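Local coordinates for protein EccE5 (Mycobacterium xenopi RIVM700367, PDB 7B9F) that is probably a membrane-anchored component of the ESX-5 type VII secretion system, which exports proteins across the mycobacterial inner membrane, at residues G112-V120 with L234-L244; L157-T167 with T307-P318. One frame throughout, in Å; residues are numbered along the deposited sequence.

Contact 1: residues G112-V120 with L234-L244; sequences GQLVAVVTV and LNGRRWTARPL
A116, V118 and V120 meet the short strand 241-243 and its flanks in an antiparallel strand pairing along one edge of strand 113-119, within the chain's antiparallel sheet. The strand directions differ by 155°. V118 and R242 form the hydrogen-bonded pair: V118 N donates to R242 O at 3.3 Å, while the return bond from R242 N is weak. L244 N binds A116 O at 3.1 Å, and V120 N reaches T240 O at 3.2 Å, in the carbonyl plane. P243 has no N-H to give, which suits its place opposite V117 in a non-hydrogen-bonded pair. L244 points its side chain at the partner strand, between A116 and V118, with L244 CG 3.7 Å from A116 CB and L244 CD2 3.7 Å from V118 CB, so that small alanine makes room for the branched leucine. V118 CG1 rests 3.7 Å from R242 CG, the side chains lying side by side, and R242 NH1 forms a salt bridge with E248. On the face of V117 and A241, V117 CG1 comes within 4.2 Å of A241 CB. That face lies under helix 219-234, where V117 touches T227, while the other edge of strand 113-119 pairs with strand 196-204 and, nearer its start, strand 105-109 takes over from 241-243.

Contact 2: residues L157-T167 with T307-P318; sequences LDAIDIVSVGT and TEATAVTVRLRP
R315 leaves its strand with CG anti to the backbone N (chi1 170°), and a bend at chi3 brings its NE and NH2 alongside the carboxylate of D161, its cross-strand neighbour, whose CG lies beside its own backbone N (chi1 -67°). The two side chains run side by side, and the carboxylate and guanidinium planes are 9° apart, nearly coplanar. R315 NE donates to D161 OD1 and R315 NH2 to D161 OD2, each at 2.9 Å and on the syn side, as a salt bridge whose side-on double grip fixes the carboxylate's rotation. D161 OD2 also forms a salt bridge with R203 on strand 196-204; the shared carboxylate would offset the closeness of the two arginines and probably favours the ionised aspartate.

Two hydroxyls add bonds to backbone carbonyls that already accept a cross-strand N-H. T313 OG1 donates to I162 O at 3.0 Å, and S164 OG donates to V312 O at 3.1 Å; both come from above the carbonyl plane, leaving the more direct approaches to V314 N and S164 N. A small hydroxyl residue can thus fold onto the backbone without pushing the strands apart.

On the face that carries I160, I162 and L316, L316 CB is 3.9 Å from I160 CB, and L316 CD1 is 3.7 Å from I162 CD1. The beta-branched isoleucines suit extended backbone, and the longer leucine reaches obliquely across them. I160 also packs on L202 and I162 on L200 of strand 196-204, carrying the apolar packing on to the next strand. Glycine at G166 leaves space for T310, whose CG2 packs 4.0 Å from G166 CA.

Paired backbone bonds recur at I160-L316, I162-V314, S164-V312 and G166-T310. This is the regular register of long neighbouring strands in the interior of an antiparallel beta-sheet, here between strands 196-204 and 322-331.

From the N terminus, strand 113-119 comes first and strand 159-166 follows. The chain then runs through strand 196-204 and helix 219-234 before strand 241-243 returns to 113-119, where contact 1 closes its loop. Only after helices 246-257 and 298-302 does strand 310-319 come back to 159-166 and close contact 2. The two loops therefore cross, since their segments alternate along the chain. Their centres are about 14 Å apart and they do not touch, but strand 196-204 bridges them, pairing with both 113-119 and 159-166. Together the contacts tie strands from early and late parts of the chain into one antiparallel sheet.

Contact 1: residues G112-V120 with L234-L244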
loop_
_atom_site.group_PDB
_atom_site.type_symbol
_atom_site.label_atom_id
_atom_site.label_comp_id
_atom_site.label_asym_id
_atom_site.label_seq_id
_atom_site.Cartn_x
_atom_site.Cartn_y
_atom_site.Cartn_z
ATOM N N GLY A 112 -18.667 -27.828 16.939
ATOM C CA GLY A 112 -17.570 -28.356 16.151
ATOM C C GLY A 112 -18.033 -29.560 15.368
ATOM O O GLY A 112 -18.967 -30.262 15.751
ATOM N N GLN A 113 -17.368 -29.811 14.244
ATOM C CA GLN A 113 -17.876 -30.765 13.265
ATOM C C GLN A 113 -17.158 -32.104 13.342
ATOM O O GLN A 113 -15.959 -32.170 13.617
ATOM C CB GLN A 113 -17.770 -30.247 11.834
ATOM C CG GLN A 113 -18.734 -29.161 11.439
ATOM C CD GLN A 113 -18.433 -27.873 12.120
ATOM O OE1 GLN A 113 -17.357 -27.304 11.970
ATOM N NE2 GLN A 113 -19.407 -27.375 12.854
ATOM N N LEU A 114 -17.918 -33.165 13.077
ATOM C CA LEU A 114 -17.447 -34.541 13.084
ATOM C C LEU A 114 -17.892 -35.193 11.787
ATOM O O LEU A 114 -19.091 -35.240 11.503
ATOM C CB LEU A 114 -18.037 -35.296 14.276
ATOM C CG LEU A 114 -17.621 -34.860 15.682
ATOM C CD1 LEU A 114 -18.397 -35.600 16.772
ATOM C CD2 LEU A 114 -16.153 -35.129 15.834
ATOM N N VAL A 115 -16.945 -35.701 11.001
ATOM C CA VAL A 115 -17.251 -36.351 9.731
ATOM C C VAL A 115 -16.414 -37.613 9.621
ATOM O O VAL A 115 -15.212 -37.598 9.895
ATOM C CB VAL A 115 -16.968 -35.430 8.525
ATOM C CG1 VAL A 115 -17.189 -36.159 7.216
ATOM C CG2 VAL A 115 -17.842 -34.221 8.566
ATOM N N ALA A 116 -17.037 -38.701 9.174
ATOM C CA ALA A 116 -16.363 -39.982 9.051
ATOM C C ALA A 116 -16.249 -40.391 7.591
ATOM O O ALA A 116 -17.118 -40.085 6.772
ATOM C CB ALA A 116 -17.093 -41.069 9.832
ATOM N N VAL A 117 -15.148 -41.070 7.274
ATOM C CA VAL A 117 -14.900 -41.655 5.960
ATOM C C VAL A 117 -14.645 -43.139 6.155
ATOM O O VAL A 117 -13.714 -43.520 6.873
ATOM C CB VAL A 117 -13.697 -41.009 5.263
ATOM C CG1 VAL A 117 -13.426 -41.699 3.948
ATOM C CG2 VAL A 117 -13.921 -39.540 5.075
ATOM N N VAL A 118 -15.436 -43.965 5.509
ATOM C CA VAL A 118 -15.264 -45.406 5.615
ATOM C C VAL A 118 -14.280 -45.852 4.544
ATOM O O VAL A 118 -14.178 -45.243 3.475
ATOM C CB VAL A 118 -16.627 -46.118 5.490
ATOM C CG1 VAL A 118 -17.265 -45.839 4.147
ATOM C CG2 VAL A 118 -16.522 -47.614 5.756
ATOM N N THR A 119 -13.509 -46.893 4.840
ATOM C CA THR A 119 -12.613 -47.456 3.846
ATOM C C THR A 119 -12.530 -48.960 4.045
ATOM O O THR A 119 -12.743 -49.463 5.151
ATOM C CB THR A 119 -11.227 -46.807 3.910
ATOM O OG1 THR A 119 -10.449 -47.231 2.788
ATOM C CG2 THR A 119 -10.512 -47.159 5.187
ATOM N N VAL A 120 -12.264 -49.674 2.960
ATOM C CA VAL A 120 -12.198 -51.126 3.003
ATOM C C VAL A 120 -10.747 -51.585 3.106
ATOM O O VAL A 120 -10.051 -51.722 2.102
ATOM C CB VAL A 120 -12.891 -51.742 1.779
ATOM C CG1 VAL A 120 -12.877 -53.261 1.860
ATOM C CG2 VAL A 120 -14.313 -51.235 1.684
ATOM N N LEU A 234 -7.776 -41.434 -1.088
ATOM C CA LEU A 234 -7.621 -42.839 -0.726
ATOM C C LEU A 234 -8.165 -43.765 -1.805
ATOM O O LEU A 234 -7.578 -44.819 -2.068
ATOM C CB LEU A 234 -8.293 -43.129 0.613
ATOM C CG LEU A 234 -7.444 -42.997 1.881
ATOM C CD1 LEU A 234 -6.777 -41.641 2.023
ATOM C CD2 LEU A 234 -8.301 -43.293 3.093
ATOM N N ASN A 235 -9.282 -43.393 -2.431
ATOM C CA ASN A 235 -9.948 -44.250 -3.407
ATOM C C ASN A 235 -9.018 -44.568 -4.568
ATOM O O ASN A 235 -8.438 -43.665 -5.175
ATOM C CB ASN A 235 -11.215 -43.566 -3.911
ATOM C CG ASN A 235 -12.109 -44.494 -4.704
ATOM O OD1 ASN A 235 -11.813 -45.677 -4.869
ATOM N ND2 ASN A 235 -13.217 -43.961 -5.199
ATOM N N GLY A 236 -8.872 -45.858 -4.869
ATOM C CA GLY A 236 -7.838 -46.280 -5.791
ATOM C C GLY A 236 -7.591 -47.773 -5.875
ATOM O O GLY A 236 -8.497 -48.555 -6.180
ATOM N N ARG A 237 -6.335 -48.147 -5.622
ATOM C CA ARG A 237 -5.726 -49.451 -5.879
ATOM C C ARG A 237 -6.553 -50.649 -5.432
ATOM O O ARG A 237 -7.023 -51.430 -6.265
ATOM C CB ARG A 237 -4.362 -49.502 -5.181
ATOM C CG ARG A 237 -3.224 -48.784 -5.904
ATOM C CD ARG A 237 -3.243 -47.279 -5.640
ATOM N NE ARG A 237 -2.996 -46.927 -4.246
ATOM C CZ ARG A 237 -3.214 -45.717 -3.738
ATOM N NH1 ARG A 237 -3.694 -44.749 -4.506
ATOM N NH2 ARG A 237 -2.963 -45.476 -2.460
ATOM N N ARG A 238 -6.744 -50.798 -4.146
ATOM C CA ARG A 238 -7.571 -51.871 -3.607
ATOM C C ARG A 238 -8.670 -51.357 -2.697
ATOM O O ARG A 238 -9.795 -51.861 -2.749
ATOM C CB ARG A 238 -6.688 -52.887 -2.850
ATOM C CG ARG A 238 -7.427 -53.933 -1.995
ATOM C CD ARG A 238 -8.354 -54.865 -2.781
ATOM N NE ARG A 238 -9.699 -54.313 -2.944
ATOM C CZ ARG A 238 -10.583 -54.738 -3.840
ATOM N NH1 ARG A 238 -11.777 -54.168 -3.911
ATOM N NH2 ARG A 238 -10.275 -55.731 -4.662
ATOM N N TRP A 239 -8.380 -50.357 -1.879
ATOM C CA TRP A 239 -9.331 -49.861 -0.901
ATOM C C TRP A 239 -10.193 -48.765 -1.513
ATOM O O TRP A 239 -9.684 -47.832 -2.139
ATOM C CB TRP A 239 -8.581 -49.414 0.354
ATOM C CG TRP A 239 -7.390 -48.574 0.110
ATOM C CD1 TRP A 239 -7.348 -47.337 -0.434
ATOM C CD2 TRP A 239 -6.035 -48.963 0.320
ATOM N NE1 TRP A 239 -6.055 -46.899 -0.532
ATOM C CE2 TRP A 239 -5.225 -47.886 -0.076
ATOM C CE3 TRP A 239 -5.428 -50.112 0.827
ATOM C CZ2 TRP A 239 -3.841 -47.922 0.016
ATOM C CZ3 TRP A 239 -4.056 -50.147 0.920
ATOM C CH2 TRP A 239 -3.275 -49.059 0.516
ATOM N N THR A 240 -11.502 -48.938 -1.409
ATOM C CA THR A 240 -12.455 -47.919 -1.802
ATOM C C THR A 240 -12.833 -47.093 -0.584
ATOM O O THR A 240 -12.877 -47.597 0.539
ATOM C CB THR A 240 -13.701 -48.556 -2.403
ATOM O OG1 THR A 240 -14.418 -49.246 -1.375
ATOM C CG2 THR A 240 -13.304 -49.554 -3.465
ATOM N N ALA A 241 -13.113 -45.817 -0.813
ATOM C CA ALA A 241 -13.452 -44.915 0.273
ATOM C C ALA A 241 -14.585 -44.006 -0.164
ATOM O O ALA A 241 -14.668 -43.612 -1.328
ATOM C CB ALA A 241 -12.247 -44.081 0.708
ATOM N N ARG A 242 -15.458 -43.677 0.782
ATOM C CA ARG A 242 -16.593 -42.816 0.500
ATOM C C ARG A 242 -17.014 -42.133 1.788
ATOM O O ARG A 242 -16.869 -42.713 2.869
ATOM C CB ARG A 242 -17.756 -43.619 -0.092
ATOM C CG ARG A 242 -18.167 -44.797 0.750
ATOM C CD ARG A 242 -19.390 -45.468 0.182
ATOM N NE ARG A 242 -20.605 -44.761 0.557
ATOM C CZ ARG A 242 -21.278 -44.975 1.680
ATOM N NH1 ARG A 242 -22.378 -44.283 1.933
ATOM N NH2 ARG A 242 -20.844 -45.869 2.555
ATOM N N PRO A 243 -17.508 -40.902 1.715
ATOM C CA PRO A 243 -17.986 -40.230 2.921
ATOM C C PRO A 243 -19.268 -40.850 3.448
ATOM O O PRO A 243 -20.078 -41.400 2.699
ATOM C CB PRO A 243 -18.210 -38.791 2.454
ATOM C CG PRO A 243 -18.524 -38.923 1.029
ATOM C CD PRO A 243 -17.694 -40.064 0.521
ATOM N N LEU A 244 -19.439 -40.754 4.760
ATOM C CA LEU A 244 -20.555 -41.403 5.432
ATOM C C LEU A 244 -21.841 -40.608 5.242
ATOM O O LEU A 244 -21.860 -39.385 5.383
ATOM C CB LEU A 244 -20.247 -41.534 6.922
ATOM C CG LEU A 244 -19.526 -42.722 7.579
ATOM C CD1 LEU A 244 -20.378 -43.944 7.753
ATOM C CD2 LEU A 244 -18.324 -43.107 6.796
#

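Contact 2: residues L157-T167 with T307-P318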
loop_
_atom_site.group_PDB
_atom_site.type_symbol
_atom_site.label_atom_id
_atom_site.label_comp_id
_atom_site.label_asym_id
_atom_site.label_seq_id
_atom_site.Cartn_x
_atom_site.Cartn_y
_atom_site.Cartn_z
ATOM N N LEU A 157 -7.394 -29.032 9.715
ATOM C CA LEU A 157 -8.173 -29.975 10.505
ATOM C C LEU A 157 -7.539 -30.162 11.876
ATOM O O LEU A 157 -6.315 -30.167 12.015
ATOM C CB LEU A 157 -8.281 -31.308 9.773
ATOM C CG LEU A 157 -9.474 -31.480 8.833
ATOM C CD1 LEU A 157 -9.521 -30.445 7.732
ATOM C CD2 LEU A 157 -9.420 -32.847 8.218
ATOM N N ASP A 158 -8.380 -30.295 12.902
ATOM C CA ASP A 158 -7.852 -30.422 14.256
ATOM C C ASP A 158 -7.280 -31.802 14.525
ATOM O O ASP A 158 -6.264 -31.923 15.216
ATOM C CB ASP A 158 -8.929 -30.107 15.287
ATOM C CG ASP A 158 -9.314 -28.654 15.294
ATOM O OD1 ASP A 158 -8.460 -27.807 14.960
ATOM O OD2 ASP A 158 -10.468 -28.358 15.657
ATOM N N ALA A 159 -7.922 -32.852 14.029
ATOM C CA ALA A 159 -7.460 -34.193 14.342
ATOM C C ALA A 159 -7.921 -35.153 13.264
ATOM O O ALA A 159 -8.953 -34.951 12.624
ATOM C CB ALA A 159 -7.968 -34.655 15.710
ATOM N N ILE A 160 -7.136 -36.206 13.075
ATOM C CA ILE A 160 -7.489 -37.311 12.199
ATOM C C ILE A 160 -7.428 -38.561 13.057
ATOM O O ILE A 160 -6.369 -38.877 13.610
ATOM C CB ILE A 160 -6.518 -37.445 11.020
ATOM C CG1 ILE A 160 -6.475 -36.163 10.205
ATOM C CG2 ILE A 160 -6.948 -38.592 10.132
ATOM C CD1 ILE A 160 -7.745 -35.797 9.630
ATOM N N ASP A 161 -8.536 -39.270 13.183
ATOM C CA ASP A 161 -8.538 -40.496 13.966
ATOM C C ASP A 161 -8.764 -41.685 13.048
ATOM O O ASP A 161 -9.811 -41.784 12.405
ATOM C CB ASP A 161 -9.600 -40.461 15.060
ATOM C CG ASP A 161 -9.308 -39.429 16.123
ATOM O OD1 ASP A 161 -8.145 -38.999 16.223
ATOM O OD2 ASP A 161 -10.240 -39.049 16.862
ATOM N N ILE A 162 -7.785 -42.579 12.988
ATOM C CA ILE A 162 -8.001 -43.875 12.366
ATOM C C ILE A 162 -8.749 -44.737 13.366
ATOM O O ILE A 162 -8.282 -44.937 14.489
ATOM C CB ILE A 162 -6.676 -44.538 11.968
ATOM C CG1 ILE A 162 -5.933 -43.759 10.881
ATOM C CG2 ILE A 162 -6.930 -45.947 11.491
ATOM C CD1 ILE A 162 -4.962 -42.724 11.396
ATOM N N VAL A 163 -9.918 -45.235 12.984
ATOM C CA VAL A 163 -10.718 -46.083 13.860
ATOM C C VAL A 163 -10.945 -47.412 13.166
ATOM O O VAL A 163 -11.419 -47.448 12.026
ATOM C CB VAL A 163 -12.061 -45.432 14.224
ATOM C CG1 VAL A 163 -12.844 -46.345 15.136
ATOM C CG2 VAL A 163 -11.833 -44.101 14.898
ATOM N N SER A 164 -10.607 -48.499 13.849
ATOM C CA SER A 164 -10.846 -49.841 13.342
ATOM C C SER A 164 -11.386 -50.696 14.473
ATOM O O SER A 164 -10.906 -50.599 15.604
ATOM C CB SER A 164 -9.567 -50.453 12.776
ATOM O OG SER A 164 -8.471 -50.183 13.627
ATOM N N VAL A 165 -12.373 -51.533 14.171
ATOM C CA VAL A 165 -13.068 -52.302 15.191
ATOM C C VAL A 165 -13.085 -53.762 14.758
ATOM O O VAL A 165 -12.997 -54.071 13.567
ATOM C CB VAL A 165 -14.494 -51.744 15.422
ATOM C CG1 VAL A 165 -15.356 -51.925 14.188
ATOM C CG2 VAL A 165 -15.149 -52.322 16.674
ATOM N N GLY A 166 -13.160 -54.669 15.735
ATOM C CA GLY A 166 -13.124 -56.092 15.453
ATOM C C GLY A 166 -14.083 -56.865 16.334
ATOM O O GLY A 166 -14.671 -56.328 17.272
ATOM N N THR A 167 -14.248 -58.142 16.003
ATOM C CA THR A 167 -15.223 -59.001 16.670
ATOM C C THR A 167 -14.814 -60.472 16.553
ATOM O O THR A 167 -14.957 -61.264 17.489
ATOM C CB THR A 167 -16.633 -58.818 16.067
ATOM O OG1 THR A 167 -17.042 -57.451 16.188
ATOM C CG2 THR A 167 -17.654 -59.702 16.775
ATOM N N THR A 307 -10.720 -62.002 21.888
ATOM C CA THR A 307 -11.750 -61.064 22.305
ATOM C C THR A 307 -13.076 -61.446 21.673
ATOM O O THR A 307 -13.140 -62.273 20.760
ATOM C CB THR A 307 -11.406 -59.628 21.920
ATOM O OG1 THR A 307 -12.336 -58.741 22.548
ATOM C CG2 THR A 307 -11.489 -59.456 20.419
ATOM N N GLU A 308 -14.135 -60.847 22.207
ATOM C CA GLU A 308 -15.429 -60.804 21.549
ATOM C C GLU A 308 -15.635 -59.502 20.791
ATOM O O GLU A 308 -16.500 -59.440 19.910
ATOM C CB GLU A 308 -16.546 -60.979 22.579
ATOM C CG GLU A 308 -16.568 -62.344 23.249
ATOM C CD GLU A 308 -16.915 -63.466 22.301
ATOM O OE1 GLU A 308 -17.690 -63.215 21.355
ATOM O OE2 GLU A 308 -16.410 -64.593 22.497
ATOM N N ALA A 309 -14.862 -58.469 21.125
ATOM C CA ALA A 309 -14.838 -57.199 20.414
ATOM C C ALA A 309 -13.547 -56.477 20.775
ATOM O O ALA A 309 -12.990 -56.681 21.853
ATOM C CB ALA A 309 -16.052 -56.328 20.755
ATOM N N THR A 310 -13.074 -55.635 19.861
ATOM C CA THR A 310 -11.853 -54.872 20.085
ATOM C C THR A 310 -11.841 -53.663 19.163
ATOM O O THR A 310 -12.260 -53.752 18.009
ATOM C CB THR A 310 -10.604 -55.738 19.876
ATOM O OG1 THR A 310 -9.429 -54.938 20.042
ATOM C CG2 THR A 310 -10.600 -56.398 18.519
ATOM N N ALA A 311 -11.392 -52.528 19.691
ATOM C CA ALA A 311 -11.384 -51.275 18.949
ATOM C C ALA A 311 -10.003 -50.653 19.037
ATOM O O ALA A 311 -9.559 -50.273 20.123
ATOM C CB ALA A 311 -12.439 -50.309 19.486
ATOM N N VAL A 312 -9.346 -50.528 17.901
ATOM C CA VAL A 312 -8.021 -49.935 17.812
ATOM C C VAL A 312 -8.151 -48.559 17.192
ATOM O O VAL A 312 -8.773 -48.404 16.134
ATOM C CB VAL A 312 -7.083 -50.817 16.973
ATOM C CG1 VAL A 312 -5.667 -50.321 17.089
ATOM C CG2 VAL A 312 -7.206 -52.265 17.394
ATOM N N THR A 313 -7.557 -47.556 17.827
ATOM C CA THR A 313 -7.637 -46.214 17.279
ATOM C C THR A 313 -6.321 -45.469 17.427
ATOM O O THR A 313 -5.614 -45.609 18.429
ATOM C CB THR A 313 -8.783 -45.427 17.912
ATOM O OG1 THR A 313 -8.836 -44.115 17.341
ATOM C CG2 THR A 313 -8.630 -45.343 19.401
ATOM N N VAL A 314 -5.982 -44.714 16.387
ATOM C CA VAL A 314 -4.754 -43.935 16.306
ATOM C C VAL A 314 -5.126 -42.508 15.944
ATOM O O VAL A 314 -5.844 -42.284 14.965
ATOM C CB VAL A 314 -3.782 -44.511 15.263
ATOM C CG1 VAL A 314 -2.492 -43.763 15.307
ATOM C CG2 VAL A 314 -3.539 -45.989 15.504
ATOM N N ARG A 315 -4.636 -41.549 16.715
ATOM C CA ARG A 315 -4.974 -40.147 16.517
ATOM C C ARG A 315 -3.805 -39.394 15.906
ATOM O O ARG A 315 -2.672 -39.511 16.379
ATOM C CB ARG A 315 -5.382 -39.497 17.836
ATOM C CG ARG A 315 -5.517 -37.993 17.760
ATOM C CD ARG A 315 -6.313 -37.474 18.929
ATOM N NE ARG A 315 -7.713 -37.851 18.798
ATOM C CZ ARG A 315 -8.664 -37.494 19.651
ATOM N NH1 ARG A 315 -8.360 -36.752 20.705
ATOM N NH2 ARG A 315 -9.915 -37.882 19.452
ATOM N N LEU A 316 -4.083 -38.627 14.860
ATOM C CA LEU A 316 -3.111 -37.745 14.234
ATOM C C LEU A 316 -3.498 -36.302 14.513
ATOM O O LEU A 316 -4.642 -35.909 14.277
ATOM C CB LEU A 316 -3.051 -37.984 12.730
ATOM C CG LEU A 316 -2.843 -39.426 12.288
ATOM C CD1 LEU A 316 -3.159 -39.550 10.819
ATOM C CD2 LEU A 316 -1.426 -39.850 12.559
ATOM N N ARG A 317 -2.552 -35.518 15.008
ATOM C CA ARG A 317 -2.790 -34.118 15.312
ATOM C C ARG A 317 -1.668 -33.268 14.741
ATOM O O ARG A 317 -0.520 -33.714 14.690
ATOM C CB ARG A 317 -2.862 -33.891 16.826
ATOM C CG ARG A 317 -4.086 -34.461 17.492
ATOM C CD ARG A 317 -4.360 -33.726 18.783
ATOM N NE ARG A 317 -4.846 -32.377 18.534
ATOM C CZ ARG A 317 -4.322 -31.286 19.077
ATOM N NH1 ARG A 317 -3.287 -31.389 19.897
ATOM N NH2 ARG A 317 -4.827 -30.092 18.796
ATOM N N PRO A 318 -1.962 -32.044 14.312
ATOM C CA PRO A 318 -0.881 -31.114 13.985
ATOM C C PRO A 318 -0.176 -30.675 15.252
ATOM O O PRO A 318 -0.797 -30.502 16.300
ATOM C CB PRO A 318 -1.599 -29.946 13.312
ATOM C CG PRO A 318 -2.963 -29.989 13.847
ATOM C CD PRO A 318 -3.281 -31.408 14.207
#